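Long-range contacts in replicative DNA helicase (Mycobacterium smegmatis, PDB 6OWN), which contains an intein that probably excises itself from the host helicase by protein splicing, a reaction reversibly inhibited by zinc: residues A[18-23]-A[117-122]; A[53-58]-A[133-138]; A[45-50]-A[61-66]. All coordinates share one frame; numbering follows the deposited sequence.

Interaction 1 (A[18-23]-A[117-122]); sequences GDVAVG and RCVEVD. With ZN (zinc ion), chain E.
R117 reaches from its strand to the loop 18-23 and closes on the carbonyl of V20 with the end of its guanidinium, a worked example of one arginine tying a loop with no regular secondary structure to a strand. Both terminal nitrogens donate to the same acceptor: R117 NH1 lies 2.8 Å from V20 O, and R117 NH2 is 2.9 Å from V20 O. Neither N-H points straight at the oxygen (146° and 142°), as expected when two donors share one atom, yet V20 O lies within a few degrees of the guanidinium plane. The reach comes from a first torsion that sets CG anti to the backbone N (chi1 175°) and a chain extended from CG to NE. D39 forms a salt bridge with NH2 and the carbonyl of T40 accepts from NE, which fixes the rotation of this buried group and probably balances its charge.

Beside the polar grip, V20 and V119 meet tip to tip, with V20 CG1 at 3.9 Å from V119 CG1. V20 CG1 also lies 3.9 Å from R117 NH1, so the same methyl touches both partners, and L26 of strand 25-27 packs against both valines. While R117 and V119 face the loop, the intervening C118 is directed elsewhere and binds the zinc ion through SG at 2.3 Å; the metal site also includes V119 and Y128. Loop and metal are thus served from one short segment, in an all-beta architecture consistent with the HINT fold of inteins.

Interaction 2 (A[53-58]-A[133-138]); sequences FSDGTA and GMVPTH
The ring of F53 has V135 over one face, where V135 CG1 comes to 4.0 Å from F53 CE1 and nearly as close to CZ. The two side chains reach toward each other, and V103 and I105 of strand 103-111 also pack against the phenylalanine. The second flat group, the carboxylate of D55, works through both oxygens. T57 N reaches D55 OD1 at 3.0 Å from above the carboxylate plane; T57 OG1 donates to D55 OD1 at 2.7 Å from the same face, on the syn side.

The backbone bond makes an Asx turn that overlaps the type I turn F53 to G56, which joins strands 48-53 and 58-62 in a hairpin; across the contact M134 and V135 both face A130 of strand 127-130, a G1 beta bulge at the start of strand 135-138. D55 OD2 is turned across to the glycine before that bulge, lying 3.5 Å from G133 CA, an approach eased by the missing side chain.

No direct hydrogen bond joins the segments; two waters do that work. One donates to D55 OD2 at 2.7 Å and also to G133 O. The other accepts from G133 N at 2.8 Å and donates to T57 OG1, while T57 CG2 packs directly against G133 N at 3.7 Å.

Interaction 3 (A[45-50]-A[61-66]); sequences GRPCYV and ADAQHQ
Y49 and A61 exchange two backbone hydrogen bonds, Y49 N to A61 O at 2.9 Å and A61 N to Y49 O at 3.0 Å, and so set the antiparallel register in which C48 and D62 form the following non-hydrogen-bonded pair. The first of these bonds runs nearly along the C=O axis, at 166°. Past this point the pairing frays: P47 O receives only a weak bond from A63 N, supplemented by a CA-H...O contact from D62 CA at 3.3 Å.

Side chains take over where the backbones part. Y49 CE1 touches A63 CB at 3.7 Å, approaching it obliquely, and the ring of P47 borders the same methyl. Farther out, R46 NE and NH2 both make weak bonds to D62 OD2, together a salt bridge with NH2 to OD2 at 3.2 Å. The guanidinium and carboxylate planes stand 63° apart, a poor match that fits the weakness. Bends at chi2 and chi3 (both -90°) fold the arginine back over the aspartate, while the side chain of Q64 crosses that of R46 at about a right angle.

The backbone of D62 opens a type I turn, D62 to H65, closed by H65 N to D62 O at 3.2 Å. Its sequence is consistent with intein block B, and both D62 and H65 touch A1. The hydroxyl of T76 hydrogen-bonds to the carbonyl oxygens of both D62 and H65. Strand 58-62 forms one edge of a four-stranded antiparallel sheet, with strand 48-53 between it and strand 103-111, whose V108 and R110 pack on Y49.

Along the chain the first segments of interactions 1, 3 and 2 come in that order, followed by 61-66, 117-122 and 133-138, so interaction 2 crosses both others in sequence while interaction 3 falls wholly between the two segments of interaction 1. Their centres lie 16 to 18 Å apart, with interactions 1 and 2 on opposite sides of the chain's centre. Interactions 2 and 3 share the hairpin of strands 48-53 and 58-62 and touch directly: T137 OG1 and H65 NE2, 2.6 Å apart, probably hydrogen bond. Interaction 1 ties a loop to strand 116-121 of the other four-stranded sheet. E120 touches N139 as H65 touches A1, consistent with an intein fold gathering both termini for splicing.

Interaction 1 (A[18-23]-A[117-122])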
# COMPACT_ATOMS: atom_id res chain seq x y z
N GLY A 18 -0.38 10.97 2.99
CA GLY A 18 -0.19 12.10 3.88
C GLY A 18 -1.48 12.83 4.21
O GLY A 18 -1.63 13.36 5.31
N ASP A 19 -2.43 12.85 3.27
CA ASP A 19 -3.65 13.65 3.35
C ASP A 19 -4.88 12.87 3.81
O ASP A 19 -5.82 13.48 4.34
CB ASP A 19 -3.98 14.26 1.99
CG ASP A 19 -2.91 15.21 1.50
OD1 ASP A 19 -2.35 15.96 2.33
OD2 ASP A 19 -2.63 15.21 0.28
N VAL A 20 -4.94 11.56 3.59
CA VAL A 20 -6.18 10.82 3.82
C VAL A 20 -6.51 10.83 5.31
O VAL A 20 -5.63 10.71 6.17
CB VAL A 20 -6.06 9.39 3.26
CG1 VAL A 20 -4.97 8.59 4.00
CG2 VAL A 20 -7.40 8.67 3.30
N ALA A 21 -7.80 10.99 5.62
CA ALA A 21 -8.26 11.12 7.00
C ALA A 21 -9.23 10.00 7.35
O ALA A 21 -9.90 9.44 6.47
CB ALA A 21 -8.93 12.48 7.22
N VAL A 22 -9.31 9.67 8.64
CA VAL A 22 -10.33 8.73 9.08
C VAL A 22 -11.70 9.27 8.69
O VAL A 22 -11.97 10.47 8.81
CB VAL A 22 -10.23 8.49 10.60
CG1 VAL A 22 -11.38 7.63 11.09
CG2 VAL A 22 -8.89 7.85 10.95
N GLY A 23 -12.55 8.39 8.17
CA GLY A 23 -13.83 8.78 7.64
C GLY A 23 -13.83 9.04 6.15
O GLY A 23 -14.89 8.96 5.53
N ARG A 117 3.07 6.37 7.10
CA ARG A 117 1.78 6.38 7.79
C ARG A 117 0.96 5.21 7.28
O ARG A 117 1.08 4.83 6.12
CB ARG A 117 1.04 7.72 7.58
CG ARG A 117 -0.38 7.78 8.17
CD ARG A 117 -0.84 9.23 8.43
NE ARG A 117 -2.23 9.29 8.88
CZ ARG A 117 -3.23 9.74 8.14
NH1 ARG A 117 -3.00 10.18 6.91
NH2 ARG A 117 -4.47 9.76 8.61
N CYS A 118 0.15 4.62 8.16
CA CYS A 118 -0.72 3.51 7.78
C CYS A 118 -2.17 3.91 8.02
O CYS A 118 -2.45 4.84 8.78
CB CYS A 118 -0.38 2.22 8.56
SG CYS A 118 -0.60 0.62 7.65
N VAL A 119 -3.08 3.21 7.35
CA VAL A 119 -4.52 3.36 7.57
C VAL A 119 -5.14 1.97 7.57
O VAL A 119 -4.58 1.02 7.01
CB VAL A 119 -5.23 4.23 6.51
CG1 VAL A 119 -4.70 5.65 6.51
CG2 VAL A 119 -5.10 3.59 5.14
N GLU A 120 -6.30 1.86 8.20
CA GLU A 120 -7.09 0.64 8.23
C GLU A 120 -8.44 0.91 7.58
O GLU A 120 -9.04 1.97 7.79
CB GLU A 120 -7.28 0.13 9.66
CG GLU A 120 -8.00 -1.22 9.77
CD GLU A 120 -8.33 -1.61 11.20
OE1 GLU A 120 -7.96 -0.87 12.14
OE2 GLU A 120 -8.96 -2.67 11.39
N VAL A 121 -8.90 -0.04 6.76
CA VAL A 121 -10.17 0.07 6.05
C VAL A 121 -11.07 -1.10 6.46
O VAL A 121 -10.61 -2.08 7.04
CB VAL A 121 -9.99 0.12 4.51
CG1 VAL A 121 -9.19 1.36 4.10
CG2 VAL A 121 -9.32 -1.14 4.02
N ASP A 122 -12.37 -0.98 6.17
CA ASP A 122 -13.33 -1.93 6.73
C ASP A 122 -13.94 -2.92 5.72
O ASP A 122 -15.00 -3.49 6.00
CB ASP A 122 -14.44 -1.18 7.47
CG ASP A 122 -15.20 -0.19 6.60
OD1 ASP A 122 -14.97 -0.14 5.37
OD2 ASP A 122 -16.04 0.56 7.17
ZN ZN E . -1.91 1.03 5.78

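Interaction 2 (A[53-58]-A[133-138])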
# COMPACT_ATOMS: atom_id res chain seq x y z
N PHE A 53 7.16 -2.42 -9.36
CA PHE A 53 6.16 -3.32 -9.91
C PHE A 53 6.24 -3.37 -11.44
O PHE A 53 6.72 -2.44 -12.10
CB PHE A 53 4.74 -2.91 -9.51
CG PHE A 53 4.52 -2.86 -8.03
CD1 PHE A 53 4.23 -4.00 -7.32
CD2 PHE A 53 4.60 -1.66 -7.35
CE1 PHE A 53 4.03 -3.96 -5.95
CE2 PHE A 53 4.41 -1.61 -5.99
CZ PHE A 53 4.12 -2.76 -5.29
N SER A 54 5.71 -4.47 -11.98
CA SER A 54 5.75 -4.73 -13.41
C SER A 54 4.86 -3.79 -14.21
O SER A 54 5.02 -3.70 -15.43
CB SER A 54 5.33 -6.19 -13.68
OG SER A 54 4.05 -6.44 -13.12
N ASP A 55 3.91 -3.11 -13.59
CA ASP A 55 3.12 -2.12 -14.32
C ASP A 55 3.85 -0.78 -14.46
O ASP A 55 3.24 0.20 -14.87
CB ASP A 55 1.78 -1.91 -13.62
CG ASP A 55 1.94 -1.37 -12.20
OD1 ASP A 55 3.09 -1.20 -11.76
OD2 ASP A 55 0.93 -1.12 -11.51
N GLY A 56 5.14 -0.73 -14.11
CA GLY A 56 5.88 0.51 -14.22
C GLY A 56 5.68 1.47 -13.07
O GLY A 56 5.98 2.66 -13.21
N THR A 57 5.16 1.02 -11.93
CA THR A 57 4.97 1.91 -10.80
C THR A 57 5.81 1.44 -9.62
O THR A 57 6.37 0.35 -9.61
CB THR A 57 3.49 2.03 -10.44
OG1 THR A 57 3.00 0.78 -9.97
CG2 THR A 57 2.66 2.47 -11.69
N ALA A 58 5.91 2.30 -8.61
CA ALA A 58 6.74 1.98 -7.45
C ALA A 58 6.11 2.61 -6.22
O ALA A 58 5.50 3.68 -6.31
CB ALA A 58 8.17 2.48 -7.63
N GLY A 133 -0.62 2.84 -10.09
CA GLY A 133 -1.10 1.61 -10.69
C GLY A 133 -2.25 0.94 -9.97
O GLY A 133 -2.76 -0.08 -10.45
N MET A 134 -2.68 1.48 -8.82
CA MET A 134 -3.81 0.94 -8.06
C MET A 134 -3.57 -0.52 -7.66
O MET A 134 -4.43 -1.39 -7.82
CB MET A 134 -5.11 1.09 -8.85
CG MET A 134 -5.34 2.51 -9.37
SD MET A 134 -7.09 2.76 -9.74
CE MET A 134 -7.05 4.39 -10.47
N VAL A 135 -2.39 -0.76 -7.10
CA VAL A 135 -1.96 -2.09 -6.67
C VAL A 135 -2.63 -2.44 -5.34
O VAL A 135 -2.77 -1.57 -4.47
CB VAL A 135 -0.42 -2.11 -6.55
CG1 VAL A 135 0.05 -3.29 -5.74
CG2 VAL A 135 0.19 -2.13 -7.95
N PRO A 136 -3.06 -3.68 -5.15
CA PRO A 136 -3.67 -4.05 -3.86
C PRO A 136 -2.64 -4.10 -2.76
O PRO A 136 -1.54 -4.62 -2.94
CB PRO A 136 -4.25 -5.45 -4.12
CG PRO A 136 -4.17 -5.65 -5.59
CD PRO A 136 -3.07 -4.80 -6.10
N THR A 137 -3.00 -3.58 -1.59
CA THR A 137 -2.11 -3.67 -0.44
C THR A 137 -2.96 -3.81 0.81
O THR A 137 -4.16 -3.52 0.82
CB THR A 137 -1.16 -2.46 -0.39
OG1 THR A 137 -0.06 -2.72 0.51
CG2 THR A 137 -1.88 -1.19 0.04
N HIS A 138 -2.33 -4.30 1.87
CA HIS A 138 -3.03 -4.72 3.08
C HIS A 138 -2.89 -3.65 4.16
O HIS A 138 -1.84 -3.01 4.27
CB HIS A 138 -2.46 -6.06 3.55
CG HIS A 138 -3.25 -6.72 4.64
ND1 HIS A 138 -3.21 -6.29 5.95
CD2 HIS A 138 -4.04 -7.82 4.62
CE1 HIS A 138 -3.98 -7.08 6.69
NE2 HIS A 138 -4.49 -8.02 5.91
O HOH W 1 -1.52 -2.03 -12.06
O HOH W 2 1.12 1.79 -8.11

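Interaction 3 (A[45-50]-A[61-66])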
# COMPACT_ATOMS: atom_id res chain seq x y z
N GLY A 45 11.82 7.67 11.12
CA GLY A 45 12.92 6.77 11.42
C GLY A 45 12.69 5.30 11.13
O GLY A 45 13.56 4.49 11.46
N ARG A 46 11.56 4.93 10.55
CA ARG A 46 11.34 3.53 10.23
C ARG A 46 12.21 3.10 9.04
O ARG A 46 12.52 3.92 8.17
CB ARG A 46 9.86 3.28 9.92
CG ARG A 46 8.92 3.82 11.00
CD ARG A 46 8.66 2.79 12.07
NE ARG A 46 7.50 1.97 11.73
CZ ARG A 46 7.18 0.82 12.32
NH1 ARG A 46 7.95 0.35 13.30
NH2 ARG A 46 6.11 0.15 11.94
N PRO A 47 12.62 1.83 8.98
CA PRO A 47 13.40 1.37 7.82
C PRO A 47 12.52 1.30 6.59
O PRO A 47 11.47 0.65 6.60
CB PRO A 47 13.90 -0.02 8.25
CG PRO A 47 13.27 -0.31 9.59
CD PRO A 47 12.22 0.72 9.85
N CYS A 48 12.94 1.96 5.51
CA CYS A 48 12.09 2.09 4.35
C CYS A 48 12.64 1.30 3.17
O CYS A 48 13.82 0.94 3.12
CB CYS A 48 11.90 3.57 3.97
SG CYS A 48 10.81 4.44 5.18
N TYR A 49 11.74 1.02 2.24
CA TYR A 49 11.99 0.22 1.05
C TYR A 49 11.28 0.86 -0.13
O TYR A 49 10.24 1.49 0.04
CB TYR A 49 11.48 -1.23 1.20
CG TYR A 49 12.21 -2.09 2.20
CD1 TYR A 49 12.02 -1.91 3.56
CD2 TYR A 49 13.07 -3.09 1.77
CE1 TYR A 49 12.71 -2.70 4.48
CE2 TYR A 49 13.75 -3.88 2.68
CZ TYR A 49 13.57 -3.68 4.03
OH TYR A 49 14.24 -4.48 4.93
N VAL A 50 11.85 0.68 -1.32
CA VAL A 50 11.14 0.88 -2.58
C VAL A 50 10.72 -0.49 -3.10
O VAL A 50 11.53 -1.42 -3.17
CB VAL A 50 12.00 1.62 -3.62
CG1 VAL A 50 11.12 2.09 -4.77
CG2 VAL A 50 12.72 2.79 -2.99
N ALA A 61 7.52 1.89 1.12
CA ALA A 61 6.82 1.35 2.28
C ALA A 61 7.84 1.03 3.37
O ALA A 61 9.02 0.83 3.08
CB ALA A 61 6.03 0.08 1.95
N ASP A 62 7.39 0.98 4.63
CA ASP A 62 8.32 0.56 5.66
C ASP A 62 8.40 -0.96 5.72
O ASP A 62 7.64 -1.67 5.06
CB ASP A 62 7.96 1.17 7.03
CG ASP A 62 6.67 0.62 7.63
OD1 ASP A 62 5.93 -0.10 6.94
OD2 ASP A 62 6.39 0.93 8.81
N ALA A 63 9.34 -1.45 6.55
CA ALA A 63 9.68 -2.87 6.57
C ALA A 63 8.48 -3.75 6.89
O ALA A 63 8.35 -4.86 6.34
CB ALA A 63 10.79 -3.12 7.59
N GLN A 64 7.60 -3.29 7.77
CA GLN A 64 6.50 -4.08 8.31
C GLN A 64 5.17 -3.86 7.61
O GLN A 64 4.16 -4.42 8.04
CB GLN A 64 6.32 -3.79 9.81
CG GLN A 64 7.50 -4.21 10.68
CD GLN A 64 7.43 -3.59 12.06
OE1 GLN A 64 6.55 -3.92 12.86
NE2 GLN A 64 8.36 -2.68 12.35
N HIS A 65 5.13 -3.04 6.55
CA HIS A 65 3.90 -2.95 5.77
C HIS A 65 3.58 -4.30 5.15
O HIS A 65 4.47 -5.05 4.74
CB HIS A 65 4.03 -1.90 4.67
CG HIS A 65 2.75 -1.64 3.95
ND1 HIS A 65 1.87 -0.65 4.33
CD2 HIS A 65 2.18 -2.26 2.89
CE1 HIS A 65 0.82 -0.67 3.54
NE2 HIS A 65 0.98 -1.64 2.66
N GLN A 66 2.29 -4.63 5.08
CA GLN A 66 1.83 -5.96 4.68
C GLN A 66 1.26 -5.92 3.27
O GLN A 66 0.56 -4.98 2.89
CB GLN A 66 0.79 -6.50 5.66
CG GLN A 66 1.34 -6.78 7.06
CD GLN A 66 0.26 -7.08 8.10
OE1 GLN A 66 -0.81 -7.57 7.77
NE2 GLN A 66 0.55 -6.79 9.36